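Local coordinates for protein SMG-7 (Caenorhabditis elegans, PDB 3ZHE), which pairs with an SMG5-type partner in a heterodimer of 14-3-3-like domains that is required for efficient nonsense-mediated mRNA decay, at residues L29-F33 and F45-F49; L53-M57 and V74-A78; A149-E154 and Q169-I173. All blocks are in the same frame, centred on the assembly; numbering follows the deposited sequence.

Interaction 1. Residues L29-F33 and F45-F49; sequences LMKMF and FDVKF
How aromatic side chains fill the gap between two antiparallel helices is well illustrated by L29-F33 and F45-F49. Both segments are helical, each closing one i to i+4 backbone bond, F33 N to L29 O and F49 N to F45 O, both 2.9 Å. The short axes run at 163° (signed crossing angle -163°) and approach to 10.8 Å, with the CA atoms of L29 and F49 in register, 6.9 Å apart. L29 (mt) makes the closest approach: CD1 lies 3.5 Å from F49 N, and CD2 3.8 Å from F45 CD2. Such a buried, largely apolar seam belongs to the all-helical 14-3-3-like domain, where helices 3-14 and 68-92 add W5, L12, F81 and L85 to the same core. F45 points its CB toward the other helix, with chi1 m and chi2 near 6°. M32 (mtp) sets CE at that ring's edge, 3.6 Å from F45 CE2, while its SD, 5.3 Å from the centroid, makes a Met-aromatic contact. M30 (mtt) starts sideways, yet CE comes 3.9 Å from F49 CZ, at the ring edge that F49 presents with chi1 t. F33, with chi1 between wells at -104°, places CE2 3.8 Å from F45 CB and CZ 3.6 Å from D46 N. The D46 carboxylate forms a salt bridge with R44.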
ATOM      1  N   LEU B  29       0.195  23.272  -3.043  1.00 83.54           N
ATOM      2  CA  LEU B  29       0.667  22.550  -1.865  1.00 80.51           C
ATOM      3  C   LEU B  29       1.316  21.232  -2.264  1.00 75.42           C
ATOM      4  O   LEU B  29       2.286  20.800  -1.645  1.00 73.78           O
ATOM      5  CB  LEU B  29      -0.467  22.303  -0.867  1.00 63.65           C
ATOM      6  CG  LEU B  29      -0.724  23.416   0.151  1.00 74.45           C
ATOM      7  CD1 LEU B  29      -1.721  22.964   1.207  1.00 64.47           C
ATOM      8  CD2 LEU B  29       0.578  23.868   0.801  1.00 77.64           C
ATOM      9  N   MET B  30       0.774  20.594  -3.299  1.00 72.78           N
ATOM     10  CA  MET B  30       1.372  19.377  -3.842  1.00 65.54           C
ATOM     11  C   MET B  30       2.761  19.668  -4.399  1.00 64.80           C
ATOM     12  O   MET B  30       3.715  18.914  -4.163  1.00 65.59           O
ATOM     13  CB  MET B  30       0.486  18.782  -4.937  1.00 65.40           C
ATOM     14  CG  MET B  30      -0.761  18.085  -4.425  1.00 62.72           C
ATOM     15  SD  MET B  30      -1.884  17.643  -5.762  1.00 79.08           S
ATOM     16  CE  MET B  30      -2.946  16.464  -4.935  1.00115.92           C
ATOM     17  N   LYS B  31       2.866  20.769  -5.138  1.00 64.95           N
ATOM     18  CA  LYS B  31       4.145  21.181  -5.705  1.00 65.21           C
ATOM     19  C   LYS B  31       5.175  21.455  -4.612  1.00 68.02           C
ATOM     20  O   LYS B  31       6.336  21.060  -4.729  1.00 69.71           O
ATOM     21  CB  LYS B  31       3.970  22.419  -6.584  1.00 67.97           C
ATOM     22  CG  LYS B  31       5.265  22.918  -7.199  1.00 66.36           C
ATOM     23  CD  LYS B  31       5.043  24.145  -8.064  1.00 92.04           C
ATOM     24  CE  LYS B  31       6.363  24.652  -8.619  1.00 91.64           C
ATOM     25  NZ  LYS B  31       6.192  25.881  -9.440  1.00 94.94           N
ATOM     26  N   MET B  32       4.743  22.126  -3.549  1.00 72.16           N
ATOM     27  CA  MET B  32       5.622  22.406  -2.416  1.00 78.88           C
ATOM     28  C   MET B  32       5.984  21.128  -1.658  1.00 86.31           C
ATOM     29  O   MET B  32       7.047  21.045  -1.039  1.00 85.12           O
ATOM     30  CB  MET B  32       4.990  23.437  -1.474  1.00 80.26           C
ATOM     31  CG  MET B  32       4.735  24.794  -2.120  1.00 80.32           C
ATOM     32  SD  MET B  32       4.251  26.072  -0.943  1.00105.75           S
ATOM     33  CE  MET B  32       5.727  26.188   0.066  1.00 68.93           C
ATOM     34  N   PHE B  33       5.101  20.135  -1.710  1.00 90.73           N
ATOM     35  CA  PHE B  33       5.366  18.841  -1.089  1.00 85.31           C
ATOM     36  C   PHE B  33       6.482  18.119  -1.834  1.00 79.94           C
ATOM     37  O   PHE B  33       7.486  17.724  -1.240  1.00 80.35           O
ATOM     38  CB  PHE B  33       4.104  17.972  -1.069  1.00 83.32           C
ATOM     39  CG  PHE B  33       3.445  17.883   0.280  1.00 80.00           C
ATOM     40  CD1 PHE B  33       3.990  17.102   1.288  1.00 81.01           C
ATOM     41  CD2 PHE B  33       2.271  18.569   0.535  1.00 78.75           C
ATOM     42  CE1 PHE B  33       3.377  17.020   2.529  1.00 80.78           C
ATOM     43  CE2 PHE B  33       1.654  18.491   1.769  1.00 81.45           C
ATOM     44  CZ  PHE B  33       2.206  17.716   2.768  1.00 83.16           C
ATOM     45  N   PHE B  45       2.079  20.889   6.434  1.00 84.26           N
ATOM     46  CA  PHE B  45       1.321  21.290   5.252  1.00 77.46           C
ATOM     47  C   PHE B  45       0.212  20.289   4.925  1.00 80.15           C
ATOM     48  O   PHE B  45      -0.694  20.590   4.146  1.00 86.40           O
ATOM     49  CB  PHE B  45       2.243  21.475   4.043  1.00 76.04           C
ATOM     50  CG  PHE B  45       2.929  22.815   3.995  1.00 83.03           C
ATOM     51  CD1 PHE B  45       2.817  23.710   5.046  1.00 90.81           C
ATOM     52  CD2 PHE B  45       3.676  23.183   2.886  1.00 87.38           C
ATOM     53  CE1 PHE B  45       3.445  24.942   4.996  1.00 96.33           C
ATOM     54  CE2 PHE B  45       4.304  24.413   2.831  1.00 91.58           C
ATOM     55  CZ  PHE B  45       4.189  25.294   3.887  1.00 95.95           C
ATOM     56  N   ASP B  46       0.293  19.100   5.515  1.00 80.29           N
ATOM     57  CA  ASP B  46      -0.775  18.114   5.389  1.00 79.87           C
ATOM     58  C   ASP B  46      -2.046  18.653   6.040  1.00 77.65           C
ATOM     59  O   ASP B  46      -3.151  18.488   5.509  1.00 74.12           O
ATOM     60  CB  ASP B  46      -0.361  16.787   6.032  1.00 84.40           C
ATOM     61  CG  ASP B  46       0.112  16.956   7.462  1.00 92.10           C
ATOM     62  OD1 ASP B  46       0.630  18.045   7.790  1.00 93.02           O
ATOM     63  OD2 ASP B  46      -0.033  16.002   8.258  1.00 92.84           O
ATOM     64  N   VAL B  47      -1.877  19.309   7.184  1.00 78.78           N
ATOM     65  CA  VAL B  47      -2.985  19.937   7.896  1.00 77.62           C
ATOM     66  C   VAL B  47      -3.597  21.066   7.075  1.00 75.64           C
ATOM     67  O   VAL B  47      -4.814  21.225   7.042  1.00 75.66           O
ATOM     68  CB  VAL B  47      -2.542  20.484   9.271  1.00 77.05           C
ATOM     69  CG1 VAL B  47      -3.617  21.380   9.875  1.00 68.31           C
ATOM     70  CG2 VAL B  47      -2.205  19.343  10.214  1.00 78.49           C
ATOM     71  N   LYS B  48      -2.751  21.846   6.409  1.00 73.25           N
ATOM     72  CA  LYS B  48      -3.232  22.944   5.576  1.00 66.42           C
ATOM     73  C   LYS B  48      -4.003  22.404   4.371  1.00 77.92           C
ATOM     74  O   LYS B  48      -5.048  22.946   3.987  1.00 78.75           O
ATOM     75  CB  LYS B  48      -2.068  23.833   5.125  1.00 69.68           C
ATOM     76  CG  LYS B  48      -1.262  24.424   6.275  1.00 84.20           C
ATOM     77  CD  LYS B  48      -0.496  25.663   5.840  1.00 93.19           C
ATOM     78  CE  LYS B  48       0.097  26.400   7.032  1.00102.80           C
ATOM     79  NZ  LYS B  48       0.662  27.722   6.643  1.00108.52           N
ATOM     80  N   PHE B  49      -3.477  21.326   3.797  1.00 64.56           N
ATOM     81  CA  PHE B  49      -4.102  20.631   2.678  1.00 74.63           C
ATOM     82  C   PHE B  49      -5.504  20.183   3.064  1.00 82.72           C
ATOM     83  O   PHE B  49      -6.494  20.538   2.407  1.00 92.30           O
ATOM     84  CB  PHE B  49      -3.255  19.412   2.304  1.00 70.63           C
ATOM     85  CG  PHE B  49      -3.632  18.777   0.996  1.00 69.70           C
ATOM     86  CD1 PHE B  49      -4.622  17.809   0.936  1.00 62.13           C
ATOM     87  CD2 PHE B  49      -2.980  19.134  -0.174  1.00 70.19           C
ATOM     88  CE1 PHE B  49      -4.965  17.219  -0.269  1.00 69.68           C
ATOM     89  CE2 PHE B  49      -3.317  18.548  -1.381  1.00 68.66           C
ATOM     90  CZ  PHE B  49      -4.310  17.589  -1.428  1.00 68.05           C
TER

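Interaction 2. Residues L53-M57 and V74-A78; sequences LKSMM and VQNLA
Two regular helical segments, L53-M57 and V74-A78, lie nearly antiparallel, their short axes 169° apart in direction and 10.1 Å at closest approach. One i to i+4 bond spans each, M57 N to L53 O and A78 N to V74 O, both 2.9 Å. The register pairs the ends: L53 with A78, CA atoms 6.5 Å apart, and M57 with V74 at 6.1 Å. The side chains show how flexible methionines can fill an interface alongside small and branched residues. M57 (mtp), with the most surface covered, leaves its backbone sideways and then bends across, so that SD sits 3.8 Å from A78 CB and CE 3.7 Å from Q75 CG. Its CA is 4.1 Å from V74 CG2, V74 having chi1 p. M56 takes the same mtp form along another edge of the seam, its CE 3.7 Å from L77 CD2 and 4.4 Å from V74 CG2. L53, chi1 t with chi2 between wells at 139°, brings CD2 to 3.5 Å from A78 CB. All these contacting residues are buried, as expected inside a 14-3-3-like helical bundle. The pair joins helix 45-63 to helix 68-92; helix 122-142 packs L139 on M57 and A78, the start of helix 22-35 brings A22 and P23 to M56, and M88 of the partner chain, the other protein of the heterodimer, touches L77.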
ATOM      1  N   LEU B  53      -9.254  21.410   1.778  1.00 76.93           N
ATOM      2  CA  LEU B  53     -10.179  20.412   1.256  1.00 82.57           C
ATOM      3  C   LEU B  53     -11.487  20.373   2.056  1.00 77.64           C
ATOM      4  O   LEU B  53     -12.577  20.485   1.490  1.00 69.22           O
ATOM      5  CB  LEU B  53      -9.510  19.038   1.232  1.00 88.86           C
ATOM      6  CG  LEU B  53     -10.254  17.895   0.547  1.00 90.81           C
ATOM      7  CD1 LEU B  53      -9.284  17.053  -0.261  1.00 83.23           C
ATOM      8  CD2 LEU B  53     -10.955  17.043   1.585  1.00101.08           C
ATOM      9  N   LYS B  54     -11.366  20.213   3.373  1.00 82.55           N
ATOM     10  CA  LYS B  54     -12.513  20.217   4.281  1.00 81.43           C
ATOM     11  C   LYS B  54     -13.304  21.507   4.135  1.00 80.31           C
ATOM     12  O   LYS B  54     -14.537  21.502   4.190  1.00 82.81           O
ATOM     13  CB  LYS B  54     -12.049  20.051   5.732  1.00 69.37           C
ATOM     14  CG  LYS B  54     -13.147  20.180   6.783  1.00 81.14           C
ATOM     15  CD  LYS B  54     -14.103  19.002   6.745  1.00 81.83           C
ATOM     16  CE  LYS B  54     -15.116  19.079   7.877  1.00 89.12           C
ATOM     17  NZ  LYS B  54     -16.085  17.952   7.828  1.00 93.78           N
ATOM     18  N   SER B  55     -12.583  22.612   3.963  1.00 81.62           N
ATOM     19  CA  SER B  55     -13.207  23.893   3.658  1.00 72.11           C
ATOM     20  C   SER B  55     -14.118  23.750   2.453  1.00 82.59           C
ATOM     21  O   SER B  55     -15.323  23.956   2.562  1.00 84.94           O
ATOM     22  CB  SER B  55     -12.153  24.965   3.381  1.00 88.48           C
ATOM     23  OG  SER B  55     -12.715  26.061   2.680  1.00 99.59           O
ATOM     24  N   MET B  56     -13.532  23.383   1.314  1.00 84.72           N
ATOM     25  CA  MET B  56     -14.280  23.180   0.075  1.00 85.34           C
ATOM     26  C   MET B  56     -15.537  22.350   0.290  1.00 84.44           C
ATOM     27  O   MET B  56     -16.643  22.786  -0.045  1.00 84.58           O
ATOM     28  CB  MET B  56     -13.405  22.491  -0.969  1.00 84.17           C
ATOM     29  CG  MET B  56     -12.608  23.437  -1.833  1.00 83.60           C
ATOM     30  SD  MET B  56     -11.592  22.564  -3.037  1.00 94.43           S
ATOM     31  CE  MET B  56     -12.803  21.450  -3.740  1.00 86.17           C
ATOM     32  N   MET B  57     -15.354  21.160   0.856  1.00 81.63           N
ATOM     33  CA  MET B  57     -16.467  20.260   1.140  1.00 84.67           C
ATOM     34  C   MET B  57     -17.574  20.945   1.939  1.00 87.62           C
ATOM     35  O   MET B  57     -18.753  20.835   1.600  1.00 92.26           O
ATOM     36  CB  MET B  57     -15.971  19.021   1.885  1.00 92.82           C
ATOM     37  CG  MET B  57     -14.949  18.209   1.109  1.00 94.49           C
ATOM     38  SD  MET B  57     -14.558  16.648   1.917  1.00 77.43           S
ATOM     39  CE  MET B  57     -16.180  15.895   2.004  1.00107.26           C
ATOM     40  N   VAL B  74     -18.302  16.429  -4.698  1.00 92.65           N
ATOM     41  CA  VAL B  74     -17.198  17.066  -3.982  1.00 96.51           C
ATOM     42  C   VAL B  74     -16.425  16.058  -3.116  1.00 93.30           C
ATOM     43  O   VAL B  74     -15.210  16.189  -2.931  1.00 89.65           O
ATOM     44  CB  VAL B  74     -17.668  18.291  -3.151  1.00 82.56           C
ATOM     45  CG1 VAL B  74     -18.353  17.855  -1.862  1.00 84.36           C
ATOM     46  CG2 VAL B  74     -16.498  19.217  -2.854  1.00 81.81           C
ATOM     47  N   GLN B  75     -17.126  15.040  -2.620  1.00 93.71           N
ATOM     48  CA  GLN B  75     -16.501  13.984  -1.824  1.00 88.92           C
ATOM     49  C   GLN B  75     -15.507  13.179  -2.653  1.00 85.41           C
ATOM     50  O   GLN B  75     -14.359  12.983  -2.247  1.00 82.64           O
ATOM     51  CB  GLN B  75     -17.557  13.046  -1.232  1.00 88.85           C
ATOM     52  CG  GLN B  75     -18.296  13.599  -0.022  1.00 92.53           C
ATOM     53  CD  GLN B  75     -19.431  12.694   0.424  1.00 97.07           C
ATOM     54  OE1 GLN B  75     -19.859  11.805  -0.315  1.00 94.81           O
ATOM     55  NE2 GLN B  75     -19.921  12.913   1.638  1.00102.35           N
ATOM     56  N   ASN B  76     -15.953  12.705  -3.812  1.00 85.79           N
ATOM     57  CA  ASN B  76     -15.079  11.961  -4.709  1.00 76.23           C
ATOM     58  C   ASN B  76     -13.909  12.814  -5.195  1.00 76.95           C
ATOM     59  O   ASN B  76     -12.787  12.314  -5.349  1.00 83.22           O
ATOM     60  CB  ASN B  76     -15.870  11.385  -5.887  1.00 69.80           C
ATOM     61  CG  ASN B  76     -16.869  10.327  -5.458  1.00 75.92           C
ATOM     62  OD1 ASN B  76     -16.662   9.626  -4.467  1.00 80.40           O
ATOM     63  ND2 ASN B  76     -17.962  10.207  -6.204  1.00 77.67           N
ATOM     64  N   LEU B  77     -14.167  14.101  -5.420  1.00 75.59           N
ATOM     65  CA  LEU B  77     -13.088  15.032  -5.751  1.00 72.89           C
ATOM     66  C   LEU B  77     -12.041  15.041  -4.639  1.00 71.83           C
ATOM     67  O   LEU B  77     -10.834  14.958  -4.897  1.00 73.66           O
ATOM     68  CB  LEU B  77     -13.636  16.443  -5.965  1.00 72.92           C
ATOM     69  CG  LEU B  77     -12.591  17.542  -6.180  1.00 69.61           C
ATOM     70  CD1 LEU B  77     -11.728  17.235  -7.392  1.00 75.20           C
ATOM     71  CD2 LEU B  77     -13.262  18.898  -6.333  1.00 68.79           C
ATOM     72  N   ALA B  78     -12.519  15.130  -3.401  1.00 76.01           N
ATOM     73  CA  ALA B  78     -11.656  15.085  -2.226  1.00 76.29           C
ATOM     74  C   ALA B  78     -10.799  13.819  -2.193  1.00 78.63           C
ATOM     75  O   ALA B  78      -9.573  13.888  -2.029  1.00 80.66           O
ATOM     76  CB  ALA B  78     -12.492  15.190  -0.962  1.00 71.14           C
TER

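Interaction 3. Residues A149-E154 and Q169-I173; sequences AQEYYE and QLGLI
Y153, I173 and L170 carry most of the buried surface where A149-E154 meets Q169-I173, an example of one aromatic ring filling the space between two consecutive helices. Both segments are helical and antiparallel, their axes at 153° (signed crossing angle -153°) and 10.1 Å apart at closest approach; the nearest CA pairs are Y153 with L170, 6.4 Å, and Q150 with I173, 6.9 Å. Y153 (chi1 m) projects toward the other helix. One face of its ring receives Q169 CB in a CH-pi contact, 3.7 Å from the centroid, while the edge meets I173, CE2 to CG1 being 3.5 Å. L170 (mt) sends CD2 to 3.6 Å from Y153 CB and 4.1 Å from E154 CG. I173 (mm) also reaches back to A149, CD1 to CB 4.1 Å. Along the helix of A149-E154 itself, Q150 NE2 donates to E154 OE2 (2.9 Å). The Y153 hydroxyl hydrogen-bonds D138 and R141. A149-E154 falls in a predicted TPR repeat and packs on the next helix, 164-176, consistent with the successive antiparallel helices of TPR-like arrays. Helix 122-142 packs M140 against A149 and L134 against Q169, while helix 180-191 brings F186 to L170.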
ATOM      1  N   ALA B 149     -13.575   2.978   6.511  1.00 83.14           N
ATOM      2  CA  ALA B 149     -13.236   4.078   7.409  1.00 76.30           C
ATOM      3  C   ALA B 149     -12.562   3.558   8.674  1.00 76.83           C
ATOM      4  O   ALA B 149     -11.570   4.123   9.134  1.00 76.67           O
ATOM      5  CB  ALA B 149     -14.479   4.885   7.757  1.00 72.40           C
ATOM      6  N   GLN B 150     -13.098   2.473   9.222  1.00 80.71           N
ATOM      7  CA  GLN B 150     -12.537   1.867  10.423  1.00 88.17           C
ATOM      8  C   GLN B 150     -11.151   1.292  10.156  1.00 86.08           C
ATOM      9  O   GLN B 150     -10.269   1.384  11.005  1.00 85.28           O
ATOM     10  CB  GLN B 150     -13.464   0.784  10.983  1.00 95.42           C
ATOM     11  CG  GLN B 150     -12.941   0.125  12.255  1.00100.59           C
ATOM     12  CD  GLN B 150     -13.919  -0.864  12.858  1.00106.51           C
ATOM     13  OE1 GLN B 150     -15.068  -0.962  12.429  1.00109.16           O
ATOM     14  NE2 GLN B 150     -13.466  -1.606  13.862  1.00108.61           N
ATOM     15  N   GLU B 151     -10.960   0.703   8.978  1.00 85.59           N
ATOM     16  CA  GLU B 151      -9.647   0.184   8.601  1.00 93.68           C
ATOM     17  C   GLU B 151      -8.612   1.311   8.545  1.00 95.50           C
ATOM     18  O   GLU B 151      -7.558   1.233   9.187  1.00 98.52           O
ATOM     19  CB  GLU B 151      -9.715  -0.562   7.262  1.00101.20           C
ATOM     20  CG  GLU B 151     -10.589  -1.815   7.282  1.00111.99           C
ATOM     21  CD  GLU B 151     -10.507  -2.614   5.991  1.00116.17           C
ATOM     22  OE1 GLU B 151      -9.780  -2.187   5.070  1.00114.35           O
ATOM     23  OE2 GLU B 151     -11.169  -3.671   5.897  1.00119.16           O
ATOM     24  N   TYR B 152      -8.926   2.359   7.787  1.00 92.54           N
ATOM     25  CA  TYR B 152      -8.059   3.532   7.685  1.00 86.07           C
ATOM     26  C   TYR B 152      -7.748   4.114   9.064  1.00 86.09           C
ATOM     27  O   TYR B 152      -6.601   4.448   9.365  1.00 86.05           O
ATOM     28  CB  TYR B 152      -8.699   4.610   6.802  1.00 85.61           C
ATOM     29  CG  TYR B 152      -8.631   4.343   5.311  1.00 87.13           C
ATOM     30  CD1 TYR B 152      -7.468   4.589   4.596  1.00 90.31           C
ATOM     31  CD2 TYR B 152      -9.737   3.869   4.617  1.00 89.24           C
ATOM     32  CE1 TYR B 152      -7.403   4.355   3.236  1.00 93.34           C
ATOM     33  CE2 TYR B 152      -9.681   3.631   3.255  1.00 92.13           C
ATOM     34  CZ  TYR B 152      -8.511   3.877   2.570  1.00 94.51           C
ATOM     35  OH  TYR B 152      -8.449   3.644   1.215  1.00 96.54           O
ATOM     36  N   TYR B 153      -8.781   4.224   9.896  1.00 86.62           N
ATOM     37  CA  TYR B 153      -8.645   4.760  11.247  1.00 86.29           C
ATOM     38  C   TYR B 153      -7.715   3.926  12.125  1.00 86.31           C
ATOM     39  O   TYR B 153      -6.861   4.470  12.818  1.00 82.33           O
ATOM     40  CB  TYR B 153     -10.015   4.874  11.921  1.00 87.35           C
ATOM     41  CG  TYR B 153     -10.834   6.060  11.469  1.00 88.02           C
ATOM     42  CD1 TYR B 153     -10.221   7.207  10.985  1.00 89.24           C
ATOM     43  CD2 TYR B 153     -12.220   6.034  11.531  1.00 87.23           C
ATOM     44  CE1 TYR B 153     -10.967   8.295  10.571  1.00 85.87           C
ATOM     45  CE2 TYR B 153     -12.974   7.116  11.119  1.00 88.16           C
ATOM     46  CZ  TYR B 153     -12.343   8.242  10.640  1.00 88.89           C
ATOM     47  OH  TYR B 153     -13.100   9.316  10.232  1.00 93.35           O
ATOM     48  N   GLU B 154      -7.896   2.609  12.104  1.00 89.91           N
ATOM     49  CA  GLU B 154      -7.077   1.711  12.911  1.00 85.09           C
ATOM     50  C   GLU B 154      -5.624   1.734  12.452  1.00 76.58           C
ATOM     51  O   GLU B 154      -4.702   1.731  13.275  1.00 75.52           O
ATOM     52  CB  GLU B 154      -7.630   0.284  12.865  1.00 88.78           C
ATOM     53  CG  GLU B 154      -8.949   0.096  13.599  1.00 99.62           C
ATOM     54  CD  GLU B 154      -9.537  -1.286  13.392  1.00109.18           C
ATOM     55  OE1 GLU B 154      -8.932  -2.084  12.646  1.00111.15           O
ATOM     56  OE2 GLU B 154     -10.604  -1.574  13.975  1.00115.24           O
ATOM     57  N   GLN B 169     -12.041   9.973  16.215  1.00 88.97           N
ATOM     58  CA  GLN B 169     -12.718   9.458  15.028  1.00 93.84           C
ATOM     59  C   GLN B 169     -13.141   8.004  15.230  1.00 95.73           C
ATOM     60  O   GLN B 169     -14.248   7.608  14.849  1.00 93.91           O
ATOM     61  CB  GLN B 169     -11.813   9.573  13.798  1.00 97.97           C
ATOM     62  CG  GLN B 169     -11.267  10.970  13.541  1.00102.52           C
ATOM     63  CD  GLN B 169     -12.353  11.999  13.309  1.00103.32           C
ATOM     64  OE1 GLN B 169     -12.290  13.110  13.834  1.00102.89           O
ATOM     65  NE2 GLN B 169     -13.352  11.639  12.511  1.00102.58           N
ATOM     66  N   LEU B 170     -12.251   7.216  15.830  1.00 94.31           N
ATOM     67  CA  LEU B 170     -12.560   5.840  16.203  1.00 90.41           C
ATOM     68  C   LEU B 170     -13.780   5.813  17.121  1.00 92.09           C
ATOM     69  O   LEU B 170     -14.651   4.943  17.001  1.00 92.03           O
ATOM     70  CB  LEU B 170     -11.357   5.191  16.893  1.00 86.21           C
ATOM     71  CG  LEU B 170     -10.171   4.799  16.006  1.00 93.42           C
ATOM     72  CD1 LEU B 170      -8.905   4.618  16.832  1.00 77.27           C
ATOM     73  CD2 LEU B 170     -10.487   3.526  15.236  1.00 80.05           C
ATOM     74  N   GLY B 171     -13.838   6.782  18.029  1.00 93.68           N
ATOM     75  CA  GLY B 171     -14.985   6.941  18.904  1.00 94.44           C
ATOM     76  C   GLY B 171     -16.257   7.196  18.124  1.00 95.14           C
ATOM     77  O   GLY B 171     -17.308   6.633  18.431  1.00 96.64           O
ATOM     78  N   LEU B 172     -16.157   8.049  17.107  1.00 94.42           N
ATOM     79  CA  LEU B 172     -17.294   8.354  16.245  1.00 96.84           C
ATOM     80  C   LEU B 172     -17.796   7.094  15.546  1.00 96.58           C
ATOM     81  O   LEU B 172     -19.001   6.836  15.499  1.00 94.03           O
ATOM     82  CB  LEU B 172     -16.918   9.421  15.212  1.00 98.72           C
ATOM     83  CG  LEU B 172     -16.517  10.797  15.749  1.00 97.84           C
ATOM     84  CD1 LEU B 172     -16.126  11.732  14.614  1.00 96.70           C
ATOM     85  CD2 LEU B 172     -17.649  11.394  16.567  1.00102.01           C
ATOM     86  N   ILE B 173     -16.864   6.310  15.008  1.00 99.75           N
ATOM     87  CA  ILE B 173     -17.205   5.048  14.357  1.00 99.21           C
ATOM     88  C   ILE B 173     -17.919   4.099  15.319  1.00 96.95           C
ATOM     89  O   ILE B 173     -18.926   3.483  14.963  1.00 94.43           O
ATOM     90  CB  ILE B 173     -15.955   4.355  13.774  1.00 98.23           C
ATOM     91  CG1 ILE B 173     -15.436   5.135  12.566  1.00 93.09           C
ATOM     92  CG2 ILE B 173     -16.267   2.924  13.366  1.00102.64           C
ATOM     93  CD1 ILE B 173     -16.396   5.164  11.397  1.00 90.50           C
TER

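In the fold
Interactions 1, 2 and 3 follow one another along the chain, each joining helices consecutive or nearly so in sequence, the way a helical array is built up locally. Interactions 1 and 2 share helix 45-63: it meets helix 22-35 near its beginning and helix 68-92 further along, the two contact centres lying 15 Å apart. Both lie in the N-terminal part of the helical array, and each has residues touching the partner chain of the heterodimer. Interaction 3, with its centre 24 Å from that of interaction 1 and 19 Å from that of interaction 2, lies nearer the chain's centre. Helix 122-142 touches residues of all three contacts and so ties them into one helical array.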